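Local coordinates for protein putative NAD(P)H:FMN oxidoreductase (Porphyromonas gingivalis W83, PDB 3GE5) that binds flavin mononucleotide and, as a member of the nitroreductase family, probably acts as an FMN-dependent, possibly NAD(P)H-using, oxidoreductase, at residues Y101-Q109 against V120-M131. Numbering follows the deposited sequence.
Sequences YIITLGDHQ and VDIDTSIAMTYM. With FMN (flavin mononucleotide), chain J; EDO (1,2-ethanediol), chain N.
T104 sets its hydroxyl against two selenomethionines, M128 and M131, where strand 101-107 of the antiparallel sheet lies against helix 120-131 in the alpha/beta nitroreductase fold. The two segments run roughly antiparallel (147°), their axes 8.2 Å apart at closest approach. OG1 of T104, buried with no hydrogen-bond partner in the model, lies 3.2 Å from SE of M128 and 3.3 Å from CE of M131. Bends at both chi2 and chi3 bring the selenium of M128 to that hydroxyl. A chi1 of -57° puts OG1 of T104 beside the backbone N and CG2 anti to it, turning this methyl to CB of T124, 3.7 Å away. G106 suits the next inward position because its bare CA lets CG2 of T124 approach to 3.6 Å and CG1 of V120 to 3.8 Å. Beyond it, in the H108 conformer given, V120 lays CG2 over one ring face, a less certain CH-pi contact. On the helix's far side, I122 and I126 touch the dimethylbenzene end of an FMN also hydrogen-bonded by R37, R38, R41 and other residues of the second subunit. T124 OG1 turns back to its own helix, bonding V120 O at 2.8 Å from the carbonyl face opposite T124 N.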
ATOM      1  N   TYR A 101      -6.589  -4.740  17.142  1.00 17.22           N
ATOM      2  CA  TYR A 101      -5.305  -4.565  16.473  1.00 16.59           C
ATOM      3  C   TYR A 101      -5.064  -5.709  15.489  1.00 17.37           C
ATOM      4  O   TYR A 101      -5.254  -6.879  15.819  1.00 16.45           O
ATOM      5  CB  TYR A 101      -4.150  -4.530  17.471  1.00 18.75           C
ATOM      6  CG  TYR A 101      -4.336  -3.560  18.602  1.00 17.46           C
ATOM      7  CD1 TYR A 101      -3.855  -2.258  18.518  1.00 20.37           C
ATOM      8  CD2 TYR A 101      -4.955  -3.972  19.792  1.00 17.98           C
ATOM      9  CE1 TYR A 101      -3.993  -1.370  19.585  1.00 17.77           C
ATOM     10  CE2 TYR A 101      -5.092  -3.104  20.863  1.00 18.72           C
ATOM     11  CZ  TYR A 101      -4.612  -1.813  20.756  1.00 17.07           C
ATOM     12  OH  TYR A 101      -4.774  -0.977  21.847  1.00 19.57           O
ATOM     13  N   ILE A 102      -4.660  -5.367  14.272  1.00 15.66           N
ATOM     14  CA  ILE A 102      -4.193  -6.375  13.326  1.00 14.63           C
ATOM     15  C   ILE A 102      -2.680  -6.170  13.124  1.00 16.24           C
ATOM     16  O   ILE A 102      -2.254  -5.155  12.508  1.00 16.57           O
ATOM     17  CB  ILE A 102      -4.926  -6.338  11.960  1.00 16.88           C
ATOM     18  CG1 ILE A 102      -6.447  -6.462  12.144  1.00 16.26           C
ATOM     19  CG2 ILE A 102      -4.376  -7.447  11.044  1.00 15.32           C
ATOM     20  CD1 ILE A 102      -7.280  -6.162  10.812  1.00 16.51           C
ATOM     21  N   ILE A 103      -1.912  -7.097  13.697  1.00 17.46           N
ATOM     22  CA  ILE A 103      -0.430  -7.034  13.613  1.00 16.75           C
ATOM     23  C   ILE A 103      -0.039  -7.726  12.329  1.00 16.73           C
ATOM     24  O   ILE A 103      -0.246  -8.945  12.191  1.00 17.10           O
ATOM     25  CB  ILE A 103       0.267  -7.722  14.801  1.00 14.28           C
ATOM     26  CG1 ILE A 103      -0.336  -7.253  16.133  1.00 17.46           C
ATOM     27  CG2 ILE A 103       1.808  -7.495  14.716  1.00 17.43           C
ATOM     28  CD1 ILE A 103       0.213  -7.868  17.392  1.00 18.60           C
ATOM     29  N   THR A 104       0.525  -6.981  11.383  1.00 15.88           N
ATOM     30  CA  THR A 104       0.937  -7.566  10.118  1.00 15.52           C
ATOM     31  C   THR A 104       2.404  -7.964  10.195  1.00 15.79           C
ATOM     32  O   THR A 104       3.290  -7.118  10.335  1.00 17.25           O
ATOM     33  CB  THR A 104       0.677  -6.622   8.945  1.00 16.58           C
ATOM     34  OG1 THR A 104      -0.719  -6.304   8.943  1.00 18.10           O
ATOM     35  CG2 THR A 104       1.068  -7.239   7.589  1.00 16.67           C
ATOM     36  N   LEU A 105       2.610  -9.275  10.090  1.00 15.81           N
ATOM     37  CA  LEU A 105       3.893  -9.883  10.158  1.00 15.09           C
ATOM     38  C   LEU A 105       4.408 -10.101   8.747  1.00 17.49           C
ATOM     39  O   LEU A 105       3.649 -10.544   7.862  1.00 17.86           O
ATOM     40  CB  LEU A 105       3.800 -11.254  10.834  1.00 15.93           C
ATOM     41  CG  LEU A 105       3.066 -11.315  12.175  1.00 18.19           C
ATOM     42  CD1 LEU A 105       3.127 -12.705  12.770  1.00 18.62           C
ATOM     43  CD2 LEU A 105       3.679 -10.241  13.149  1.00 17.86           C
ATOM     44  N   GLY A 106       5.685  -9.804   8.534  1.00 17.10           N
ATOM     45  CA  GLY A 106       6.314 -10.056   7.241  1.00 17.84           C
ATOM     46  C   GLY A 106       7.290 -11.208   7.383  1.00 18.07           C
ATOM     47  O   GLY A 106       8.072 -11.257   8.350  1.00 20.15           O
ATOM     48  N   ASP A 107       7.230 -12.151   6.447  1.00 17.81           N
ATOM     49  CA  ASP A 107       8.039 -13.372   6.515  1.00 18.13           C
ATOM     50  C   ASP A 107       9.247 -13.239   5.566  1.00 17.91           C
ATOM     51  O   ASP A 107       9.097 -13.375   4.348  1.00 18.61           O
ATOM     52  CB  ASP A 107       7.177 -14.579   6.193  1.00 19.24           C
ATOM     53  CG  ASP A 107       7.871 -15.887   6.459  1.00 23.90           C
ATOM     54  OD1 ASP A 107       9.119 -15.959   6.352  1.00 20.01           O
ATOM     55  OD2 ASP A 107       7.152 -16.848   6.745  1.00 23.65           O
ATOM     56  N   HIS A 108      10.427 -12.974   6.117  0.50 16.88           N
ATOM     57  CA  HIS A 108      11.596 -12.796   5.264  0.50 17.86           C
ATOM     58  C   HIS A 108      11.948 -14.054   4.462  0.50 18.83           C
ATOM     59  O   HIS A 108      12.440 -13.945   3.328  0.50 19.44           O
ATOM     60  CB  HIS A 108      12.758 -12.241   6.066  0.50 17.45           C
ATOM     61  CG  HIS A 108      12.592 -10.790   6.395  0.50 18.06           C
ATOM     62  ND1 HIS A 108      12.740  -9.797   5.451  0.50 16.21           N
ATOM     63  CD2 HIS A 108      12.250 -10.162   7.548  0.50 20.01           C
ATOM     64  CE1 HIS A 108      12.526  -8.621   6.013  0.50 22.09           C
ATOM     65  NE2 HIS A 108      12.224  -8.815   7.284  0.50 22.75           N
ATOM     66  N   GLN A 109      11.627 -15.235   4.996  1.00 17.39           N
ATOM     67  CA  GLN A 109      11.933 -16.461   4.256  1.00 19.56           C
ATOM     68  C   GLN A 109      11.030 -16.653   3.023  1.00 19.08           C
ATOM     69  O   GLN A 109      11.340 -17.470   2.156  1.00 19.83           O
ATOM     70  CB  GLN A 109      11.826 -17.678   5.168  1.00 19.61           C
ATOM     71  CG  GLN A 109      12.849 -17.807   6.218  1.00 28.55           C
ATOM     72  CD  GLN A 109      12.574 -19.038   7.143  1.00 22.01           C
ATOM     73  OE1 GLN A 109      11.506 -19.719   7.096  1.00 30.21           O
ATOM     74  NE2 GLN A 109      13.496 -19.276   7.985  1.00 26.64           N
ATOM     75  N   VAL A 120       9.508  -7.610   1.975  1.00 18.80           N
ATOM     76  CA  VAL A 120       8.636  -7.641   3.182  1.00 16.19           C
ATOM     77  C   VAL A 120       7.943  -6.288   3.448  1.00 16.39           C
ATOM     78  O   VAL A 120       6.726  -6.253   3.596  1.00 16.65           O
ATOM     79  CB  VAL A 120       9.387  -8.110   4.463  1.00 15.77           C
ATOM     80  CG1 VAL A 120       8.693  -7.549   5.745  1.00 16.67           C
ATOM     81  CG2 VAL A 120       9.513  -9.656   4.499  1.00 14.63           C
ATOM     82  N   ASP A 121       8.703  -5.184   3.463  1.00 14.75           N
ATOM     83  CA  ASP A 121       8.087  -3.865   3.748  1.00 16.88           C
ATOM     84  C   ASP A 121       7.109  -3.462   2.650  1.00 16.62           C
ATOM     85  O   ASP A 121       6.051  -2.912   2.917  1.00 16.92           O
ATOM     86  CB  ASP A 121       9.158  -2.786   4.012  1.00 17.80           C
ATOM     87  CG  ASP A 121       9.700  -2.818   5.432  1.00 18.55           C
ATOM     88  OD1 ASP A 121       9.497  -3.823   6.155  1.00 18.02           O
ATOM     89  OD2 ASP A 121      10.341  -1.825   5.885  1.00 18.07           O
ATOM     90  N   ILE A 122       7.481  -3.691   1.388  1.00 15.27           N
ATOM     91  CA  ILE A 122       6.574  -3.408   0.287  1.00 17.32           C
ATOM     92  C   ILE A 122       5.273  -4.229   0.399  1.00 17.54           C
ATOM     93  O   ILE A 122       4.179  -3.656   0.455  1.00 16.84           O
ATOM     94  CB  ILE A 122       7.298  -3.650  -1.075  1.00 17.09           C
ATOM     95  CG1 ILE A 122       8.441  -2.626  -1.261  1.00 18.31           C
ATOM     96  CG2 ILE A 122       6.346  -3.622  -2.292  1.00 15.59           C
ATOM     97  CD1 ILE A 122       9.462  -3.046  -2.340  1.00 16.48           C
ATOM     98  N   ASP A 123       5.415  -5.557   0.416  1.00 16.67           N
ATOM     99  CA  ASP A 123       4.246  -6.430   0.298  1.00 16.76           C
ATOM    100  C   ASP A 123       3.310  -6.290   1.511  1.00 16.78           C
ATOM    101  O   ASP A 123       2.081  -6.172   1.357  1.00 15.16           O
ATOM    102  CB  ASP A 123       4.679  -7.886   0.165  1.00 15.59           C
ATOM    103  CG  ASP A 123       5.323  -8.219  -1.172  1.00 17.82           C
ATOM    104  OD1 ASP A 123       4.968  -7.588  -2.199  1.00 15.99           O
ATOM    105  OD2 ASP A 123       6.123  -9.178  -1.197  1.00 19.70           O
ATOM    106  N   THR A 124       3.882  -6.229   2.716  1.00 16.30           N
ATOM    107  CA  THR A 124       3.037  -6.076   3.907  1.00 14.33           C
ATOM    108  C   THR A 124       2.261  -4.755   3.875  1.00 12.31           C
ATOM    109  O   THR A 124       1.136  -4.654   4.397  1.00 15.53           O
ATOM    110  CB  THR A 124       3.815  -6.210   5.274  1.00 14.82           C
ATOM    111  OG1 THR A 124       4.821  -5.203   5.380  1.00 16.46           O
ATOM    112  CG2 THR A 124       4.428  -7.638   5.444  1.00 16.01           C
ATOM    113  N   SER A 125       2.908  -3.737   3.315  1.00 14.79           N
ATOM    114  CA  SER A 125       2.280  -2.436   3.193  1.00 15.51           C
ATOM    115  C   SER A 125       1.124  -2.405   2.186  1.00 18.15           C
ATOM    116  O   SER A 125       0.160  -1.640   2.356  1.00 16.83           O
ATOM    117  CB  SER A 125       3.327  -1.376   2.893  1.00 15.14           C
ATOM    118  OG  SER A 125       4.235  -1.256   3.980  1.00 15.86           O
ATOM    119  N   ILE A 126       1.192  -3.219   1.155  1.00 15.39           N
ATOM    120  CA  ILE A 126       0.034  -3.329   0.233  1.00 15.01           C
ATOM    121  C   ILE A 126      -1.136  -3.971   1.003  1.00 14.72           C
ATOM    122  O   ILE A 126      -2.282  -3.479   0.948  1.00 15.94           O
ATOM    123  CB  ILE A 126       0.386  -4.165  -1.041  1.00 14.99           C
ATOM    124  CG1 ILE A 126       1.599  -3.569  -1.801  1.00 17.63           C
ATOM    125  CG2 ILE A 126      -0.792  -4.224  -1.953  1.00 13.70           C
ATOM    126  CD1 ILE A 126       2.187  -4.482  -2.930  1.00 15.15           C
ATOM    127  N   ALA A 127      -0.854  -5.053   1.727  1.00 15.83           N
ATOM    128  CA  ALA A 127      -1.911  -5.725   2.497  1.00 15.32           C
ATOM    129  C   ALA A 127      -2.514  -4.741   3.554  1.00 16.88           C
ATOM    130  O   ALA A 127      -3.748  -4.649   3.716  1.00 16.79           O
ATOM    131  CB  ALA A 127      -1.409  -6.994   3.199  1.00 15.23           C
HETATM  132  N   MSE A 128      -1.632  -4.026   4.264  1.00 15.53           N
HETATM  133  CA  MSE A 128      -2.075  -3.037   5.260  1.00 14.98           C
HETATM  134  C   MSE A 128      -2.958  -1.965   4.587  1.00 16.01           C
HETATM  135  O   MSE A 128      -3.988  -1.558   5.147  1.00 17.41           O
HETATM  136  CB  MSE A 128      -0.875  -2.373   5.941  1.00 17.90           C
HETATM  137  CG  MSE A 128      -0.275  -3.227   7.045  1.00 14.67           C
HETATM  138 SE   MSE A 128      -1.317  -3.131   8.710  0.80 15.02          SE
HETATM  139  CE  MSE A 128      -1.235  -1.202   9.017  1.00 16.03           C
ATOM    140  N   THR A 129      -2.556  -1.503   3.412  1.00 16.47           N
ATOM    141  CA  THR A 129      -3.317  -0.459   2.699  1.00 14.89           C
ATOM    142  C   THR A 129      -4.721  -1.004   2.337  1.00 16.61           C
ATOM    143  O   THR A 129      -5.737  -0.344   2.545  1.00 15.49           O
ATOM    144  CB  THR A 129      -2.575   0.063   1.442  1.00 15.74           C
ATOM    145  OG1 THR A 129      -1.315   0.637   1.820  1.00 16.37           O
ATOM    146  CG2 THR A 129      -3.461   1.134   0.668  1.00 15.88           C
ATOM    147  N   TYR A 130      -4.760  -2.224   1.798  1.00 15.77           N
ATOM    148  CA  TYR A 130      -6.042  -2.862   1.474  1.00 15.95           C
ATOM    149  C   TYR A 130      -6.910  -2.945   2.724  1.00 17.17           C
ATOM    150  O   TYR A 130      -8.128  -2.706   2.679  1.00 17.32           O
ATOM    151  CB  TYR A 130      -5.808  -4.264   0.892  1.00 16.49           C
ATOM    152  CG  TYR A 130      -5.676  -4.282  -0.619  1.00 15.24           C
ATOM    153  CD1 TYR A 130      -4.818  -3.422  -1.272  1.00 18.25           C
ATOM    154  CD2 TYR A 130      -6.406  -5.189  -1.393  1.00 17.83           C
ATOM    155  CE1 TYR A 130      -4.745  -3.409  -2.664  1.00 15.76           C
ATOM    156  CE2 TYR A 130      -6.308  -5.211  -2.776  1.00 17.33           C
ATOM    157  CZ  TYR A 130      -5.494  -4.316  -3.401  1.00 15.85           C
ATOM    158  OH  TYR A 130      -5.405  -4.315  -4.764  1.00 17.25           O
HETATM  159  N   MSE A 131      -6.310  -3.327   3.836  1.00 15.64           N
HETATM  160  CA  MSE A 131      -7.083  -3.533   5.082  1.00 16.25           C
HETATM  161  C   MSE A 131      -7.594  -2.184   5.639  1.00 17.83           C
HETATM  162  O   MSE A 131      -8.752  -2.058   6.110  1.00 16.53           O
HETATM  163  CB  MSE A 131      -6.300  -4.336   6.138  1.00 17.57           C
HETATM  164  CG  MSE A 131      -6.090  -5.790   5.741  1.00 15.33           C
HETATM  165 SE   MSE A 131      -5.369  -6.905   7.114  0.80 15.20          SE
HETATM  166  CE  MSE A 131      -3.584  -6.138   7.252  1.00 19.26           C
TER
HETATM  167  N1  FMN J 300       4.881  -8.395 -12.168  1.00 18.73           N
HETATM  168  C2  FMN J 300       5.844  -8.377 -13.145  1.00 19.42           C
HETATM  169  O2  FMN J 300       5.589  -8.909 -14.221  1.00 20.61           O
HETATM  170  N3  FMN J 300       7.075  -7.775 -12.947  1.00 18.40           N
HETATM  171  C4  FMN J 300       7.451  -7.245 -11.713  1.00 14.74           C
HETATM  172  O4  FMN J 300       8.553  -6.745 -11.538  1.00 17.12           O
HETATM  173  C4A FMN J 300       6.492  -7.288 -10.691  1.00 17.73           C
HETATM  174  N5  FMN J 300       6.787  -6.826  -9.432  1.00 18.07           N
HETATM  175  C5A FMN J 300       5.860  -6.788  -8.440  1.00 16.07           C
HETATM  176  C6  FMN J 300       6.194  -6.178  -7.209  1.00 17.01           C
HETATM  177  C7  FMN J 300       5.196  -5.974  -6.246  1.00 14.68           C
HETATM  178  C7M FMN J 300       5.580  -5.342  -4.909  1.00 16.20           C
HETATM  179  C8  FMN J 300       3.899  -6.366  -6.514  1.00 13.97           C
HETATM  180  C8M FMN J 300       2.807  -6.119  -5.542  1.00 15.19           C
HETATM  181  C9  FMN J 300       3.568  -6.953  -7.726  1.00 15.23           C
HETATM  182  C9A FMN J 300       4.562  -7.162  -8.728  1.00 13.15           C
HETATM  183  N10 FMN J 300       4.261  -7.775  -9.951  1.00 16.48           N
HETATM  184  C10 FMN J 300       5.222  -7.838 -10.938  1.00 18.31           C
HETATM  185  C1' FMN J 300       2.859  -8.247 -10.268  1.00 16.92           C
HETATM  186  C2' FMN J 300       2.535  -9.543  -9.484  1.00 17.17           C
HETATM  187  O2' FMN J 300       3.079 -10.692 -10.146  1.00 20.13           O
HETATM  188  C3' FMN J 300       1.035  -9.713  -9.259  1.00 17.93           C
HETATM  189  O3' FMN J 300       0.511  -8.586  -8.546  1.00 18.49           O
HETATM  190  C4' FMN J 300       0.737 -11.032  -8.512  1.00 18.77           C
HETATM  191  O4' FMN J 300       1.103 -12.181  -9.306  1.00 19.24           O
HETATM  192  C5' FMN J 300      -0.742 -11.064  -8.161  1.00 20.55           C
HETATM  193  O5' FMN J 300      -1.511 -11.042  -9.365  1.00 18.96           O
HETATM  194  P   FMN J 300      -2.653  -9.988  -9.652  1.00 20.87           P
HETATM  195  O1P FMN J 300      -3.755 -10.267  -8.663  1.00 23.02           O
HETATM  196  O2P FMN J 300      -3.105 -10.156 -11.083  1.00 22.77           O
HETATM  197  O3P FMN J 300      -2.066  -8.589  -9.536  1.00 18.53           O
HETATM  198  C1  EDO N 183      12.223  -0.010   9.393  1.00 20.07           C
HETATM  199  O1  EDO N 183      11.988  -0.503  10.729  1.00 16.76           O
HETATM  200  C2  EDO N 183      11.037  -0.117   8.439  1.00 20.49           C
HETATM  201  O2  EDO N 183      10.307  -1.336   8.484  1.00 18.70           O